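Local coordinates for signal recognition 54 kDa protein (Pyrococcus furiosus, PDB 3DM5) that is an SRP54-family protein of the signal recognition particle, combining an N-terminal helical bundle, a P-loop nucleotide-binding domain and a signal peptide binding domain, at residues A[11-16]-A[33-38]; A[1-6]-A[291-296]. One frame throughout, in Å; residues are numbered along the deposited sequence.

Contact 1: A[11-16]-A[33-38]; sequences ANTLKK and RDIQRA. With SO4 (sulfate ion), chain F.
Thr13 and Asp34 meet side by side where two antiparallel helices, 5-19 and 25-41, pack in the N-terminal helical bundle of this SRP54 protein. The axes of the short segments come within 9.9 Å and make an angle of 170°, and the backbones draw nearest at this same pair, with Thr13 CA and Asp34 CA 6.5 Å apart. The two side chains run past each other in opposite directions, so the methyl CG2 of Thr13 lies against Asp34 CB at 3.5 Å. At chi1 77° the Thr13 hydroxyl sits between backbone N and carbonyl carbon, where it bonds back to Leu10 O of its own helix; the same rotamer leaves CG2 beside the backbone N, on the side of Asp34. Ile35 adds a smaller, looser flank, its CG1 4.3 Å from Thr13 OG1.

Beyond the methyl contact the Asp34 carboxylate divides its two oxygens. OD2 faces the extended chain of Lys16, which crosses it at about a right angle; the Lys16 NZ to Asp34 OD2 salt bridge is long at 3.6 Å, and the ammonium's stronger partner is the carboxylate of Glu30. OD1 accepts from Arg37 NH1 at 2.9 Å, one helical turn ahead, the donor arriving on the anti side and out of the carboxylate plane. The carboxylate thus bridges two cations, an arrangement likely to favour its charged form. Leu14, on another side of helix 5-19, packs on Ile76 and Val79 of helix 71-86.

Arg33 does not touch residues 11-16; its extended chain ends at a sulfate ion, probably from the crystallisation liquor. Arg33 NH1 gives a nearly straight bond, 164°, to sulfate O1 at 3.1 Å, and NH2 a weak one to O4, with the sulphur in the guanidinium plane.

Contact 2: A[1-6]-A[291-296]; sequences MVLDNL and SRLLGL
Leu293 pushes one methyl, CD1, against Leu3, and this apolar touch joins the chain's N-terminus to the end of helix 286-293. CD1 of Leu293 is 4.0 Å from Leu3 CB and 4.1 Å from Leu3 CD2, the two side chains crossing at about a right angle. With CG of Leu293 anti to its backbone N (chi1 -167°), the branch end brings CD1 close to Leu3. The same methyl also lies near the main chain of Leu6, Leu293 CD1 being 4.5 Å from Leu6 C. The backbones stay well apart, Leu6 CA to Leu293 CA being 7.8 Å, so the leucine end spans the gap.

Polar bonding is local to each segment. On the N-terminal side, Leu6 N donates to Leu3 O at 2.7 Å as the chain turns into helix 5-19. On the other, helix 286-293 ends in a Schellman motif: Leu296 N reaches back to Ser291 O at 3.1 Å and Gly295 N to Arg292 O, with Gly295 at a positive phi of 75°.

Together the two segments bring helix 286-293, which follows the last strands of the nucleotide-binding domain, against the bundle, consistent with the close association of N and G domains in the SRP54 family. Leu293 also rests on Leu10 of helix 5-19, Leu294 reaches Leu83 of helix 71-86, and Leu6 packs on Ala38 and Leu39 of helix 25-41, while Val2 touches Leu249 in the loop after strand 242-247.

In the fold
Helix 5-19 serves both contacts: its first turn and the residues before it meet 291-296 in contact 2, and residues 11-16 face 33-38 in contact 1, which is nested within the long chain loop closed by contact 2. The centres lie 12 Å apart and the contacts touch directly. Ala11 CB lies 3.3 Å from Leu294 O, Leu14 CD1 packs on Leu294 CD1 at 4.0 Å, and Leu6 CD1 lies 3.5 Å from Ala38 O, so the two contacts abut through side-chain packing on helix 5-19. In contact 2 the side chain of Leu3 is about 11 Å from a bound GDP, too far to touch it.

Contact 1: A[11-16]-A[33-38]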
loop_
_atom_site.group_PDB
_atom_site.type_symbol
_atom_site.label_atom_id
_atom_site.label_comp_id
_atom_site.label_asym_id
_atom_site.label_seq_id
_atom_site.Cartn_x
_atom_site.Cartn_y
_atom_site.Cartn_z
ATOM N N ALA A 11 -7.139 16.626 -2.466
ATOM C CA ALA A 11 -7.205 17.465 -1.277
ATOM C C ALA A 11 -5.826 17.796 -0.690
ATOM O O ALA A 11 -5.617 18.886 -0.158
ATOM C CB ALA A 11 -8.078 16.798 -0.235
ATOM N N ASN A 12 -4.888 16.856 -0.781
ATOM C CA ASN A 12 -3.574 17.054 -0.179
ATOM C C ASN A 12 -2.729 18.077 -0.914
ATOM O O ASN A 12 -1.914 18.777 -0.313
ATOM C CB ASN A 12 -2.822 15.731 -0.051
ATOM C CG ASN A 12 -3.361 14.873 1.074
ATOM O OD1 ASN A 12 -4.098 15.350 1.944
ATOM N ND2 ASN A 12 -3.006 13.597 1.060
ATOM N N THR A 13 -2.928 18.173 -2.219
ATOM C CA THR A 13 -2.200 19.156 -2.994
ATOM C C THR A 13 -2.711 20.529 -2.602
ATOM O O THR A 13 -1.957 21.487 -2.603
ATOM C CB THR A 13 -2.379 18.932 -4.500
ATOM O OG1 THR A 13 -3.669 19.410 -4.908
ATOM C CG2 THR A 13 -2.243 17.450 -4.829
ATOM N N LEU A 14 -3.991 20.616 -2.249
ATOM C CA LEU A 14 -4.589 21.887 -1.849
ATOM C C LEU A 14 -4.170 22.264 -0.430
ATOM O O LEU A 14 -3.920 23.438 -0.152
ATOM C CB LEU A 14 -6.122 21.867 -1.992
ATOM C CG LEU A 14 -6.651 21.861 -3.430
ATOM C CD1 LEU A 14 -8.115 22.181 -3.448
ATOM C CD2 LEU A 14 -5.883 22.854 -4.296
ATOM N N LYS A 15 -4.094 21.270 0.456
ATOM C CA LYS A 15 -3.558 21.471 1.804
ATOM C C LYS A 15 -2.120 21.954 1.728
ATOM O O LYS A 15 -1.723 22.867 2.440
ATOM C CB LYS A 15 -3.612 20.184 2.626
ATOM C CG LYS A 15 -5.017 19.784 3.093
ATOM C CD LYS A 15 -5.050 18.307 3.474
ATOM C CE LYS A 15 -6.466 17.727 3.503
ATOM N NZ LYS A 15 -6.979 17.502 4.890
ATOM N N LYS A 16 -1.338 21.342 0.852
ATOM C CA LYS A 16 0.050 21.727 0.714
ATOM C C LYS A 16 0.115 23.202 0.411
ATOM O O LYS A 16 0.905 23.931 1.005
ATOM C CB LYS A 16 0.735 20.930 -0.393
ATOM C CG LYS A 16 1.262 19.568 0.043
ATOM C CD LYS A 16 2.254 19.017 -0.982
ATOM C CE LYS A 16 2.883 17.717 -0.501
ATOM N NZ LYS A 16 3.929 17.226 -1.450
ATOM N N ARG A 33 2.220 18.687 -10.927
ATOM C CA ARG A 33 2.706 17.322 -11.006
ATOM C C ARG A 33 2.018 16.411 -9.993
ATOM O O ARG A 33 1.762 15.239 -10.272
ATOM C CB ARG A 33 4.221 17.297 -10.840
ATOM C CG ARG A 33 4.945 17.936 -12.010
ATOM C CD ARG A 33 6.393 18.216 -11.685
ATOM N NE ARG A 33 7.132 18.687 -12.855
ATOM C CZ ARG A 33 8.275 19.362 -12.775
ATOM N NH1 ARG A 33 8.779 19.653 -11.582
ATOM N NH2 ARG A 33 8.910 19.753 -13.874
ATOM N N ASP A 34 1.711 16.945 -8.815
ATOM C CA ASP A 34 0.923 16.183 -7.861
ATOM C C ASP A 34 -0.429 15.803 -8.467
ATOM O O ASP A 34 -0.896 14.689 -8.274
ATOM C CB ASP A 34 0.744 16.931 -6.536
ATOM C CG ASP A 34 1.898 16.690 -5.561
ATOM O OD1 ASP A 34 2.825 15.916 -5.900
ATOM O OD2 ASP A 34 1.873 17.273 -4.451
ATOM N N ILE A 35 -1.039 16.716 -9.221
ATOM C CA ILE A 35 -2.342 16.468 -9.829
ATOM C C ILE A 35 -2.269 15.503 -11.013
ATOM O O ILE A 35 -3.123 14.632 -11.165
ATOM C CB ILE A 35 -3.030 17.773 -10.270
ATOM C CG1 ILE A 35 -3.199 18.723 -9.077
ATOM C CG2 ILE A 35 -4.393 17.474 -10.916
ATOM C CD1 ILE A 35 -3.548 20.154 -9.485
ATOM N N GLN A 36 -1.257 15.650 -11.854
ATOM C CA GLN A 36 -1.052 14.685 -12.925
ATOM C C GLN A 36 -0.968 13.284 -12.354
ATOM O O GLN A 36 -1.631 12.379 -12.835
ATOM C CB GLN A 36 0.203 15.013 -13.726
ATOM C CG GLN A 36 0.110 16.365 -14.426
ATOM C CD GLN A 36 1.389 16.755 -15.099
ATOM O OE1 GLN A 36 1.399 17.623 -15.981
ATOM N NE2 GLN A 36 2.490 16.125 -14.690
ATOM N N ARG A 37 -0.171 13.109 -11.310
ATOM C CA ARG A 37 -0.007 11.788 -10.715
ATOM C C ARG A 37 -1.312 11.228 -10.169
ATOM O O ARG A 37 -1.624 10.045 -10.375
ATOM C CB ARG A 37 1.092 11.784 -9.645
ATOM C CG ARG A 37 2.468 11.366 -10.181
ATOM C CD ARG A 37 3.570 11.342 -9.102
ATOM N NE ARG A 37 4.359 12.577 -9.095
ATOM C CZ ARG A 37 4.284 13.524 -8.161
ATOM N NH1 ARG A 37 3.455 13.381 -7.131
ATOM N NH2 ARG A 37 5.048 14.613 -8.255
ATOM N N ALA A 38 -2.085 12.064 -9.479
ATOM C CA ALA A 38 -3.328 11.593 -8.886
ATOM C C ALA A 38 -4.280 11.194 -9.997
ATOM O O ALA A 38 -4.826 10.095 -9.984
ATOM C CB ALA A 38 -3.946 12.657 -7.997
HETATM S S SO4 F . 11.728 21.998 -12.723
HETATM O O1 SO4 F . 11.088 21.660 -11.450
HETATM O O2 SO4 F . 12.737 23.017 -12.454
HETATM O O3 SO4 F . 12.363 20.832 -13.323
HETATM O O4 SO4 F . 10.765 22.489 -13.705
#

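Contact 2: A[1-6]-A[291-296]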
loop_
_atom_site.group_PDB
_atom_site.type_symbol
_atom_site.label_atom_id
_atom_site.label_comp_id
_atom_site.label_asym_id
_atom_site.label_seq_id
_atom_site.Cartn_x
_atom_site.Cartn_y
_atom_site.Cartn_z
ATOM N N MET A 1 -14.489 4.341 -0.621
ATOM C CA MET A 1 -15.614 4.385 -1.549
ATOM C C MET A 1 -15.698 5.704 -2.293
ATOM O O MET A 1 -15.548 6.767 -1.697
ATOM C CB MET A 1 -16.935 4.139 -0.813
ATOM C CG MET A 1 -17.314 2.682 -0.664
ATOM S SD MET A 1 -16.035 1.628 0.021
ATOM C CE MET A 1 -16.930 0.084 0.130
ATOM N N VAL A 2 -15.976 5.600 -3.594
ATOM C CA VAL A 2 -16.193 6.723 -4.526
ATOM C C VAL A 2 -14.967 7.599 -4.759
ATOM O O VAL A 2 -14.749 8.596 -4.080
ATOM C CB VAL A 2 -17.488 7.545 -4.233
ATOM C CG1 VAL A 2 -17.378 8.319 -2.932
ATOM C CG2 VAL A 2 -17.780 8.478 -5.392
ATOM N N LEU A 3 -14.173 7.186 -5.743
ATOM C CA LEU A 3 -12.970 7.896 -6.168
ATOM C C LEU A 3 -11.920 7.935 -5.069
ATOM O O LEU A 3 -10.724 7.831 -5.349
ATOM C CB LEU A 3 -13.312 9.286 -6.696
ATOM C CG LEU A 3 -13.671 9.305 -8.182
ATOM C CD1 LEU A 3 -14.609 8.168 -8.553
ATOM C CD2 LEU A 3 -14.273 10.644 -8.562
ATOM N N ASP A 4 -12.390 8.104 -3.833
ATOM C CA ASP A 4 -11.696 7.646 -2.618
ATOM C C ASP A 4 -10.239 8.089 -2.487
ATOM O O ASP A 4 -9.944 9.147 -1.926
ATOM C CB ASP A 4 -11.803 6.119 -2.496
ATOM C CG ASP A 4 -11.400 5.387 -3.785
ATOM O OD1 ASP A 4 -10.185 5.208 -4.037
ATOM O OD2 ASP A 4 -12.305 4.982 -4.547
ATOM N N ASN A 5 -9.330 7.259 -2.984
ATOM C CA ASN A 5 -7.923 7.617 -3.051
ATOM C C ASN A 5 -7.689 8.924 -3.816
ATOM O O ASN A 5 -6.857 9.735 -3.417
ATOM C CB ASN A 5 -7.133 6.480 -3.701
ATOM C CG ASN A 5 -6.996 5.269 -2.797
ATOM O OD1 ASN A 5 -7.082 5.371 -1.562
ATOM N ND2 ASN A 5 -6.771 4.107 -3.409
ATOM N N LEU A 6 -8.423 9.121 -4.915
ATOM C CA LEU A 6 -8.253 10.315 -5.733
ATOM C C LEU A 6 -8.622 11.556 -4.918
ATOM O O LEU A 6 -7.932 12.571 -4.953
ATOM C CB LEU A 6 -9.068 10.225 -7.031
ATOM C CG LEU A 6 -8.977 11.393 -8.021
ATOM C CD1 LEU A 6 -7.570 11.640 -8.496
ATOM C CD2 LEU A 6 -9.893 11.174 -9.221
ATOM N N SER A 291 -16.368 19.509 -5.036
ATOM C CA SER A 291 -16.182 20.109 -3.727
ATOM C C SER A 291 -16.009 19.070 -2.604
ATOM O O SER A 291 -15.149 19.250 -1.750
ATOM C CB SER A 291 -17.328 21.080 -3.418
ATOM O OG SER A 291 -17.151 21.714 -2.168
ATOM N N ARG A 292 -16.813 18.000 -2.585
ATOM C CA ARG A 292 -16.578 16.901 -1.626
ATOM C C ARG A 292 -15.250 16.210 -1.940
ATOM O O ARG A 292 -14.461 15.911 -1.044
ATOM C CB ARG A 292 -17.688 15.853 -1.651
ATOM C CG ARG A 292 -19.062 16.403 -1.887
ATOM C CD ARG A 292 -19.739 16.819 -0.598
ATOM N NE ARG A 292 -20.376 15.688 0.071
ATOM C CZ ARG A 292 -21.404 15.802 0.909
ATOM N NH1 ARG A 292 -21.913 17.001 1.175
ATOM N NH2 ARG A 292 -21.930 14.719 1.478
ATOM N N LEU A 293 -15.017 15.960 -3.224
ATOM C CA LEU A 293 -13.769 15.384 -3.677
ATOM C C LEU A 293 -12.586 16.102 -3.025
ATOM O O LEU A 293 -11.805 15.466 -2.318
ATOM C CB LEU A 293 -13.670 15.417 -5.211
ATOM C CG LEU A 293 -12.561 14.585 -5.864
ATOM C CD1 LEU A 293 -12.769 13.095 -5.627
ATOM C CD2 LEU A 293 -12.491 14.879 -7.357
ATOM N N LEU A 294 -12.476 17.418 -3.229
ATOM C CA LEU A 294 -11.314 18.187 -2.749
ATOM C C LEU A 294 -11.299 18.507 -1.243
ATOM O O LEU A 294 -10.371 19.136 -0.740
ATOM C CB LEU A 294 -11.170 19.480 -3.539
ATOM C CG LEU A 294 -11.023 19.267 -5.040
ATOM C CD1 LEU A 294 -11.013 20.593 -5.724
ATOM C CD2 LEU A 294 -9.751 18.517 -5.325
ATOM N N GLY A 295 -12.327 18.075 -0.530
ATOM C CA GLY A 295 -12.375 18.269 0.905
ATOM C C GLY A 295 -12.687 19.691 1.332
ATOM O O GLY A 295 -12.350 20.094 2.447
ATOM N N LEU A 296 -13.342 20.437 0.446
ATOM C CA LEU A 296 -13.673 21.834 0.677
ATOM C C LEU A 296 -14.857 21.970 1.602
ATOM O O LEU A 296 -15.734 21.105 1.629
ATOM C CB LEU A 296 -13.998 22.527 -0.645
ATOM C CG LEU A 296 -12.833 22.494 -1.626
ATOM C CD1 LEU A 296 -13.141 23.194 -2.931
ATOM C CD2 LEU A 296 -11.639 23.108 -0.956
#